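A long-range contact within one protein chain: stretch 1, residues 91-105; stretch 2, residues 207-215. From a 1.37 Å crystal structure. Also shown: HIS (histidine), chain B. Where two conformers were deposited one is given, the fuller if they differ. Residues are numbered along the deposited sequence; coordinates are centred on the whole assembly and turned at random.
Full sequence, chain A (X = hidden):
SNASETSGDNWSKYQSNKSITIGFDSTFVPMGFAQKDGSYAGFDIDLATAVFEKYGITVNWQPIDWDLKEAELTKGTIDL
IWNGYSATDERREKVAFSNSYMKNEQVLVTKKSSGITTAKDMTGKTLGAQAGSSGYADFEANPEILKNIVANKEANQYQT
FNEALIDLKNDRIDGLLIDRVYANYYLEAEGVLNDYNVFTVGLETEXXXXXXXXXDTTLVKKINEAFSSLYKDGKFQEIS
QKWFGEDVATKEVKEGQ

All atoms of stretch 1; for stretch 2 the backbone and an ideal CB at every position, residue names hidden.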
ATOM      1  N   ARG A  91      -7.422  -6.635   9.383  1.00 15.89           N
ATOM      2  CA  ARG A  91      -6.010  -6.727   9.714  1.00 15.34           C
ATOM      3  C   ARG A  91      -5.727  -6.427  11.187  1.00 16.81           C
ATOM      4  O   ARG A  91      -4.766  -6.950  11.748  1.00 17.88           O
ATOM      5  CB  ARG A  91      -5.201  -5.802   8.815  1.00 14.37           C
ATOM      6  CG  ARG A  91      -5.140  -6.332   7.405  1.00 13.21           C
ATOM      7  CD  ARG A  91      -4.540  -5.361   6.435  1.00 11.54           C
ATOM      8  NE  ARG A  91      -4.287  -5.998   5.148  1.00 11.46           N
ATOM      9  CZ  ARG A  91      -3.910  -5.351   4.052  1.00 10.00           C
ATOM     10  NH1 ARG A  91      -3.775  -4.035   4.071  1.00 10.54           N
ATOM     11  NH2 ARG A  91      -3.672  -6.038   2.949  1.00 11.81           N
ATOM     12  N   ARG A  92      -6.565  -5.601  11.801  1.00 17.03           N
ATOM     13  CA  ARG A  92      -6.412  -5.293  13.227  1.00 19.62           C
ATOM     14  C   ARG A  92      -6.623  -6.522  14.114  1.00 23.03           C
ATOM     15  O   ARG A  92      -6.219  -6.526  15.277  1.00 23.74           O
ATOM     16  CB  ARG A  92      -7.355  -4.162  13.633  1.00 19.94           C
ATOM     17  CG  ARG A  92      -6.885  -2.798  13.162  1.00 23.71           C
ATOM     18  CD  ARG A  92      -7.834  -1.684  13.586  1.00 26.06           C
ATOM     19  NE  ARG A  92      -7.519  -0.419  12.928  1.00 27.58           N
ATOM     20  CZ  ARG A  92      -6.534   0.403  13.297  1.00 40.58           C
ATOM     21  NH1 ARG A  92      -5.737   0.107  14.314  1.00 27.17           N
ATOM     22  NH2 ARG A  92      -6.338   1.526  12.633  1.00 24.88           N
ATOM     23  N   GLU A  93      -7.235  -7.571  13.572  1.00 22.44           N
ATOM     24  CA  GLU A  93      -7.358  -8.825  14.323  1.00 22.22           C
ATOM     25  C   GLU A  93      -6.009  -9.549  14.406  1.00 26.26           C
ATOM     26  O   GLU A  93      -5.833 -10.429  15.237  1.00 27.22           O
ATOM     27  CB  GLU A  93      -8.393  -9.747  13.669  1.00 26.88           C
ATOM     28  CG  GLU A  93      -9.778  -9.138  13.561  1.00 37.12           C
ATOM     29  CD  GLU A  93     -10.392  -8.838  14.915  1.00 98.44           C
ATOM     30  OE1 GLU A  93     -10.344  -9.718  15.802  1.00 97.44           O
ATOM     31  OE2 GLU A  93     -10.916  -7.719  15.097  1.00 98.62           O
ATOM     32  N   LYS A  94      -5.056  -9.171  13.552  1.00 20.77           N
ATOM     33  CA  LYS A  94      -3.821  -9.942  13.380  1.00 21.40           C
ATOM     34  C   LYS A  94      -2.537  -9.158  13.689  1.00 18.04           C
ATOM     35  O   LYS A  94      -1.536  -9.739  14.107  1.00 20.11           O
ATOM     36  CB  LYS A  94      -3.757 -10.471  11.941  1.00 27.28           C
ATOM     37  CG  LYS A  94      -5.025 -11.253  11.544  1.00 35.27           C
ATOM     38  CD  LYS A  94      -4.921 -11.897  10.164  1.00 66.32           C
ATOM     39  CE  LYS A  94      -4.013 -13.124  10.192  1.00 85.17           C
ATOM     40  NZ  LYS A  94      -3.648 -13.626   8.833  1.00 63.81           N
ATOM     41  N   VAL A  95      -2.580  -7.845  13.489  1.00 15.70           N
ATOM     42  CA  VAL A  95      -1.415  -6.982  13.679  1.00 14.84           C
ATOM     43  C   VAL A  95      -1.819  -5.699  14.399  1.00 16.03           C
ATOM     44  O   VAL A  95      -3.001  -5.371  14.486  1.00 17.58           O
ATOM     45  CB  VAL A  95      -0.736  -6.610  12.326  1.00 14.77           C
ATOM     46  CG1 VAL A  95      -0.440  -7.848  11.507  1.00 16.09           C
ATOM     47  CG2 VAL A  95      -1.604  -5.662  11.524  1.00 15.58           C
ATOM     48  N   ALA A  96      -0.826  -4.970  14.887  1.00 13.81           N
ATOM     49  CA  ALA A  96      -1.027  -3.638  15.450  1.00 12.98           C
ATOM     50  C   ALA A  96      -0.645  -2.595  14.414  1.00 11.88           C
ATOM     51  O   ALA A  96       0.168  -2.863  13.526  1.00 13.41           O
ATOM     52  CB  ALA A  96      -0.202  -3.449  16.704  1.00 15.03           C
ATOM     53  N   PHE A  97      -1.233  -1.412  14.521  1.00 12.27           N
ATOM     54  CA  PHE A  97      -0.940  -0.309  13.623  1.00 11.55           C
ATOM     55  C   PHE A  97      -0.500   0.950  14.355  1.00 10.37           C
ATOM     56  O   PHE A  97      -1.012   1.291  15.412  1.00 13.06           O
ATOM     57  CB  PHE A  97      -2.159   0.040  12.754  1.00 12.02           C
ATOM     58  CG  PHE A  97      -2.463  -0.975  11.681  1.00 12.91           C
ATOM     59  CD1 PHE A  97      -3.466  -1.896  11.860  1.00 15.36           C
ATOM     60  CD2 PHE A  97      -1.766  -0.980  10.494  1.00 10.87           C
ATOM     61  CE1 PHE A  97      -3.758  -2.830  10.864  1.00 14.74           C
ATOM     62  CE2 PHE A  97      -2.045  -1.912   9.498  1.00 11.36           C
ATOM     63  CZ  PHE A  97      -3.055  -2.828   9.680  1.00 13.00           C
ATOM     64  N   SER A  98       0.441   1.646  13.729  1.00 10.30           N
ATOM     65  CA  SER A  98       0.711   3.049  14.053  1.00 10.30           C
ATOM     66  C   SER A  98      -0.524   3.891  13.752  1.00  9.76           C
ATOM     67  O   SER A  98      -1.501   3.433  13.156  1.00 11.05           O
ATOM     68  CB  SER A  98       1.875   3.583  13.224  1.00  9.42           C
ATOM     69  OG  SER A  98       1.508   3.724  11.853  1.00  9.73           O
ATOM     70  N   ASN A  99      -0.470   5.152  14.151  1.00 10.30           N
ATOM     71  CA  ASN A  99      -1.393   6.136  13.619  1.00 10.84           C
ATOM     72  C   ASN A  99      -1.297   6.126  12.083  1.00 10.44           C
ATOM     73  O   ASN A  99      -0.249   5.847  11.502  1.00 11.02           O
ATOM     74  CB  ASN A  99      -1.071   7.539  14.146  1.00 11.66           C
ATOM     75  CG  ASN A  99      -1.498   7.739  15.555  1.00 12.47           C
ATOM     76  OD1 ASN A  99      -2.283   6.986  16.096  1.00 13.94           O
ATOM     77  ND2 ASN A  99      -1.022   8.802  16.155  1.00 14.48           N
ATOM     78  N   SER A 100      -2.400   6.451  11.432  0.51 11.36           N
ATOM     79  CA  SER A 100      -2.407   6.530   9.982  0.51 11.74           C
ATOM     80  C   SER A 100      -1.740   7.819   9.493  0.51 12.46           C
ATOM     81  O   SER A 100      -1.833   8.866  10.134  0.51 13.13           O
ATOM     82  CB  SER A 100      -3.832   6.393   9.450  0.51 22.74           C
ATOM     83  OG  SER A 100      -4.375   5.117   9.776  0.51 19.01           O
ATOM     84  N   TYR A 101      -1.080   7.750   8.341  1.00 10.49           N
ATOM     85  CA  TYR A 101      -0.305   8.893   7.844  1.00 12.40           C
ATOM     86  C   TYR A 101      -0.752   9.425   6.500  1.00 12.37           C
ATOM     87  O   TYR A 101      -0.247  10.454   6.062  1.00 15.50           O
ATOM     88  CB  TYR A 101       1.200   8.581   7.839  1.00 11.57           C
ATOM     89  CG  TYR A 101       1.584   7.415   6.983  1.00  9.86           C
ATOM     90  CD1 TYR A 101       1.841   7.574   5.638  1.00 10.71           C
ATOM     91  CD2 TYR A 101       1.670   6.131   7.517  1.00  9.92           C
ATOM     92  CE1 TYR A 101       2.187   6.489   4.837  1.00 10.19           C
ATOM     93  CE2 TYR A 101       2.005   5.044   6.720  1.00 10.46           C
ATOM     94  CZ  TYR A 101       2.247   5.234   5.390  1.00 10.02           C
ATOM     95  OH  TYR A 101       2.603   4.184   4.568  1.00  9.64           O
ATOM     96  N   MET A 102      -1.659   8.715   5.819  0.51 10.41           N
ATOM     97  CA  MET A 102      -2.133   9.072   4.464  0.51 11.58           C
ATOM     98  C   MET A 102      -3.493   8.419   4.155  0.51 19.19           C
ATOM     99  O   MET A 102      -3.694   7.243   4.456  0.51 16.71           O
ATOM    100  CB  MET A 102      -1.099   8.601   3.428  0.51 12.67           C
ATOM    101  CG  MET A 102      -1.323   9.102   1.996  0.51 17.36           C
ATOM    102  SD  MET A 102      -0.093   8.518   0.794  0.51 15.30           S
ATOM    103  CE  MET A 102       1.451   9.001   1.547  0.51 24.32           C
ATOM    104  N   LYS A 103      -4.417   9.155   3.530  1.00 13.97           N
ATOM    105  CA  LYS A 103      -5.644   8.548   3.039  1.00 15.14           C
ATOM    106  C   LYS A 103      -5.390   7.844   1.716  1.00 14.85           C
ATOM    107  O   LYS A 103      -4.464   8.167   0.979  1.00 16.10           O
ATOM    108  CB  LYS A 103      -6.735   9.604   2.844  1.00 18.60           C
ATOM    109  CG  LYS A 103      -7.035  10.408   4.108  1.00 36.58           C
ATOM    110  CD  LYS A 103      -7.404   9.504   5.277  1.00 35.56           C
ATOM    111  CE  LYS A 103      -7.690  10.302   6.533  1.00 50.53           C
ATOM    112  NZ  LYS A 103      -8.264   9.446   7.602  1.00 82.66           N
ATOM    113  N   ASN A 104      -6.263   6.896   1.394  1.00 12.44           N
ATOM    114  CA  ASN A 104      -6.183   6.179   0.135  1.00 14.06           C
ATOM    115  C   ASN A 104      -7.573   5.715  -0.241  1.00 13.06           C
ATOM    116  O   ASN A 104      -8.458   5.638   0.616  1.00 15.95           O
ATOM    117  CB  ASN A 104      -5.242   4.990   0.291  1.00 15.46           C
ATOM    118  CG  ASN A 104      -5.087   4.177  -0.983  1.00 13.90           C
ATOM    119  OD1 ASN A 104      -4.748   4.711  -2.074  1.00 16.76           O
ATOM    120  ND2 ASN A 104      -5.428   2.892  -0.872  1.00 13.03           N
ATOM    121  N   GLU A 105      -7.777   5.454  -1.521  1.00 12.50           N
ATOM    122  CA  GLU A 105      -9.043   4.934  -2.013  1.00 13.33           C
ATOM    123  C   GLU A 105      -8.769   3.824  -2.988  1.00 11.22           C
ATOM    124  O   GLU A 105      -7.755   3.830  -3.668  1.00 11.87           O
ATOM    125  CB  GLU A 105      -9.865   6.016  -2.709  1.00 16.60           C
ATOM    126  CG  GLU A 105     -10.262   7.188  -1.803  1.00 41.86           C
ATOM    127  CD  GLU A 105      -9.128   8.184  -1.551  1.00 94.06           C
ATOM    128  OE1 GLU A 105      -8.445   8.591  -2.518  1.00 52.97           O
ATOM    129  OE2 GLU A 105      -8.926   8.573  -0.381  1.00 97.05           O
ATOM    130  N   UNK A 207      -7.014   4.260   4.991  1.00 14.59           N
ATOM    131  CA  UNK A 207      -5.824   4.983   5.404  1.00 13.61           C
ATOM    132  C   UNK A 207      -4.662   4.016   5.505  1.00 12.71           C
ATOM    133  O   UNK A 207      -4.823   2.853   5.869  1.00 13.97           O
ATOM    134  CB  UNK A 207      -6.050   5.702   6.735  1.00 13.61           C
ATOM    135  N   UNK A 208      -3.486   4.526   5.177  1.00 11.40           N
ATOM    136  CA  UNK A 208      -2.249   3.785   5.314  1.00  8.98           C
ATOM    137  C   UNK A 208      -1.678   3.983   6.708  1.00  9.05           C
ATOM    138  O   UNK A 208      -1.718   5.081   7.277  1.00 10.96           O
ATOM    139  CB  UNK A 208      -1.238   4.216   4.250  1.00  8.98           C
ATOM    140  N   UNK A 209      -1.126   2.918   7.266  1.00  8.84           N
ATOM    141  CA  UNK A 209      -0.441   2.971   8.546  1.00  9.28           C
ATOM    142  C   UNK A 209       0.678   1.928   8.509  1.00  8.64           C
ATOM    143  O   UNK A 209       0.864   1.198   7.528  1.00  9.24           O
ATOM    144  CB  UNK A 209      -1.404   2.723   9.709  1.00  9.28           C
ATOM    145  N   UNK A 210       1.441   1.854   9.595  1.00  9.12           N
ATOM    146  CA  UNK A 210       2.551   0.928   9.711  1.00  8.74           C
ATOM    147  C   UNK A 210       2.135  -0.241  10.579  1.00  9.11           C
ATOM    148  O   UNK A 210       1.621  -0.035  11.677  1.00 10.59           O
ATOM    149  CB  UNK A 210       3.789   1.620  10.285  1.00  8.74           C
ATOM    150  N   UNK A 211       2.344  -1.455  10.084  1.00  9.35           N
ATOM    151  CA  UNK A 211       1.976  -2.649  10.822  1.00 10.27           C
ATOM    152  C   UNK A 211       3.119  -3.279  11.579  1.00  9.79           C
ATOM    153  O   UNK A 211       4.218  -3.401  11.036  1.00  9.64           O
ATOM    154  CB  UNK A 211       1.381  -3.682   9.863  1.00 10.27           C
ATOM    155  N   UNK A 212       2.836  -3.711  12.811  1.00 10.43           N
ATOM    156  CA  UNK A 212       3.788  -4.417  13.659  1.00 10.99           C
ATOM    157  C   UNK A 212       3.137  -5.621  14.293  1.00 12.75           C
ATOM    158  O   UNK A 212       1.925  -5.771  14.293  1.00 12.43           O
ATOM    159  CB  UNK A 212       4.349  -3.489  14.739  1.00 10.99           C
ATOM    160  N   UNK A 213       3.965  -6.494  14.845  1.00 11.75           N
ATOM    161  CA  UNK A 213       3.450  -7.542  15.726  1.00 12.24           C
ATOM    162  C   UNK A 213       2.694  -6.886  16.882  1.00 13.68           C
ATOM    163  O   UNK A 213       3.096  -5.833  17.380  1.00 12.79           O
ATOM    164  CB  UNK A 213       4.582  -8.430  16.248  1.00 12.24           C
ATOM    165  N   UNK A 214       1.599  -7.500  17.321  1.00 15.23           N
ATOM    166  CA  UNK A 214       0.801  -6.906  18.393  1.00 15.40           C
ATOM    167  C   UNK A 214       1.608  -6.593  19.642  1.00 16.86           C
ATOM    168  O   UNK A 214       1.354  -5.594  20.317  1.00 17.43           O
ATOM    169  CB  UNK A 214      -0.351  -7.844  18.760  1.00 15.40           C
ATOM    170  N   UNK A 215       2.594  -7.424  19.956  1.00 14.14           N
ATOM    171  CA  UNK A 215       3.351  -7.263  21.176  1.00 15.57           C
ATOM    172  C   UNK A 215       4.377  -6.130  21.133  1.00 13.51           C
ATOM    173  O   UNK A 215       4.900  -5.727  22.179  1.00 14.47           O
ATOM    174  CB  UNK A 215       4.061  -8.579  21.500  1.00 15.57           C
TER
HETATM  175  N   HIS B 301      -2.973  -0.929   0.065  1.00  8.28           N
HETATM  176  CA  HIS B 301      -3.070  -2.352  -0.344  1.00  7.98           C
HETATM  177  C   HIS B 301      -2.791  -3.268   0.827  1.00  8.26           C
HETATM  178  O   HIS B 301      -2.475  -2.769   1.931  1.00  8.50           O
HETATM  179  CB  HIS B 301      -2.201  -2.672  -1.584  1.00  7.45           C
HETATM  180  CG  HIS B 301      -0.724  -2.827  -1.365  1.00  7.25           C
HETATM  181  ND1 HIS B 301       0.009  -3.756  -2.084  1.00  6.84           N
HETATM  182  CD2 HIS B 301       0.176  -2.142  -0.617  1.00  7.55           C
HETATM  183  CE1 HIS B 301       1.284  -3.654  -1.762  1.00  6.96           C
HETATM  184  NE2 HIS B 301       1.415  -2.677  -0.878  1.00  7.10           N
HETATM  185  OXT HIS B 301      -2.908  -4.496   0.630  1.00  8.77           O

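The two stretches run antiparallel, and stretch 1 offers different surroundings at the positions it meets.

At position 207 the backbone is extended, and the ideal CB lies 3.5 Å from S100 OG and 3.6 Å from M102 O. A small side chain fits easily; a longer one could lie along the K103 chain, so the place is permissive. The residue is A207, whose CA also makes a CA-H...O contact with M102 O at 3.2 Å.

Position 208 is fixed by its backbone: its N donates to M102 O (2.8 Å) and its O accepts from Y101 N (2.9 Å). The CB starts over the Y101 ring, with M102 SD and the N104 side chain farther along and the bound histidine beyond. A long apolar or aromatic side chain would suit. The residue is F208. The backbone sets its CB over the face of the Y101 ring, 4.2 Å from the centroid; chi1 m then sends the F208 ring toward N104 and M102, where it receives N104 CB over its own face, 3.9 Å from the centroid. M102 SD lies 3.9 Å from F208 CD2, and F208 CE1 comes 3.9 Å from the histidine N.

At position 209 the CB points sideways into a narrow space, 3.5 Å from S98 O, 3.8 Å from N99 O and 3.8 Å from F97 CD2. Little beyond a methyl is easily placed, and A209 supplies just that. Its O accepts from a water that also bonds Y101 OH, 2.8 Å from each.

Position 210 engages S98 twice: its N donates to S98 OG (2.9 Å), and its O accepts from S98 N (2.9 Å). The CB is 3.5 Å from S98 OG, with the Y101 ring farther off, so a medium apolar side chain is reasonable. V210, chi1 t, brings CG2 to 4.1 Å from Y101 CE2.

At position 211 an ideal CB would sit 3.9 Å from both F97 CE2 and V95 CG2, so a small residue is plausible though not compelled. G211 leaves that place empty, and its CA approaches A96 O at 3.3 Å.

Position 212 donates its N to A96 O and accepts from A96 N at its own O, both 2.9 Å. Beside the A96 methyl several small or polar residues would do; S212 turns its OG to the carbonyl O of position 213 (2.9 Å).

Position 213 points away and tolerates much; it is R213.

At position 214 the CB points sideways, 4.8 Å from A96 N, and the end of a long chain can reach the carbonyl oxygens of R92 and E93, inviting a cation. K214 extends so that NZ makes a weak hydrogen bond to E93 O (2.9 Å).

At 215 no atom of stretch 1 lies within 5.5 Å of the ideal CB, so almost any residue would do; it is E215.

Stretch 2 (207-215) AFAVGSRKE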
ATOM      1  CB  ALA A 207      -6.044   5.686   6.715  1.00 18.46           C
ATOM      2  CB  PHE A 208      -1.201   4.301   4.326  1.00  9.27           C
ATOM      3  CG  PHE A 208      -1.506   4.054   2.859  1.00  9.91           C
ATOM      4  CD1 PHE A 208      -2.291   3.006   2.424  1.00  9.26           C
ATOM      5  CD2 PHE A 208      -0.908   4.864   1.895  1.00 10.02           C
ATOM      6  CE1 PHE A 208      -2.508   2.795   1.072  1.00  9.03           C
ATOM      7  CE2 PHE A 208      -1.126   4.648   0.553  1.00 10.76           C
ATOM      8  CZ  PHE A 208      -1.923   3.618   0.140  1.00 10.32           C
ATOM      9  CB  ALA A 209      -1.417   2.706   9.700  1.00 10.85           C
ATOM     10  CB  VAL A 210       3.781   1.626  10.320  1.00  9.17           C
ATOM     11  CG1 VAL A 210       4.978   0.681  10.310  1.00  9.01           C
ATOM     12  CG2 VAL A 210       4.107   2.905   9.554  1.00 10.49           C
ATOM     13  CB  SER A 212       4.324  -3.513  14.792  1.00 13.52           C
ATOM     14  OG  SER A 212       3.391  -3.395  15.853  1.00 14.39           O
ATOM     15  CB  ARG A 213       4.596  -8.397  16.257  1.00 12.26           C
ATOM     16  CG  ARG A 213       5.172  -9.351  15.225  1.00 13.19           C
ATOM     17  CD  ARG A 213       6.344 -10.168  15.753  1.00 12.61           C
ATOM     18  NE  ARG A 213       7.528  -9.373  15.992  1.00 14.86           N
ATOM     19  CZ  ARG A 213       8.447  -9.074  15.083  1.00 14.34           C
ATOM     20  NH1 ARG A 213       8.347  -9.535  13.853  1.00 13.99           N
ATOM     21  NH2 ARG A 213       9.469  -8.310  15.410  1.00 14.70           N
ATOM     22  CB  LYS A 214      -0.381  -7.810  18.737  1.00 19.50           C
ATOM     23  CG  LYS A 214      -1.412  -7.829  17.636  1.00 21.99           C
ATOM     24  CD  LYS A 214      -2.672  -8.528  18.079  1.00 26.16           C
ATOM     25  CE  LYS A 214      -3.797  -8.271  17.106  1.00 34.22           C
ATOM     26  NZ  LYS A 214      -5.059  -8.907  17.564  1.00 58.11           N
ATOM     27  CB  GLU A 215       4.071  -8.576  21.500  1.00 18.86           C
ATOM     28  CG  GLU A 215       3.143  -9.821  21.622  1.00 33.92           C
ATOM     29  CD  GLU A 215       2.463 -10.301  20.298  1.00 89.60           C
ATOM     30  OE1 GLU A 215       3.020 -10.192  19.160  1.00 24.19           O
ATOM     31  OE2 GLU A 215       1.332 -10.822  20.413  1.00 50.18           O
TER
HETATM   32  O   HOH W   1       0.732  -9.728  15.686  1.00 23.92           O
HETATM   33  O   HOH W   2       2.352   1.484   5.155  1.00  9.54           O
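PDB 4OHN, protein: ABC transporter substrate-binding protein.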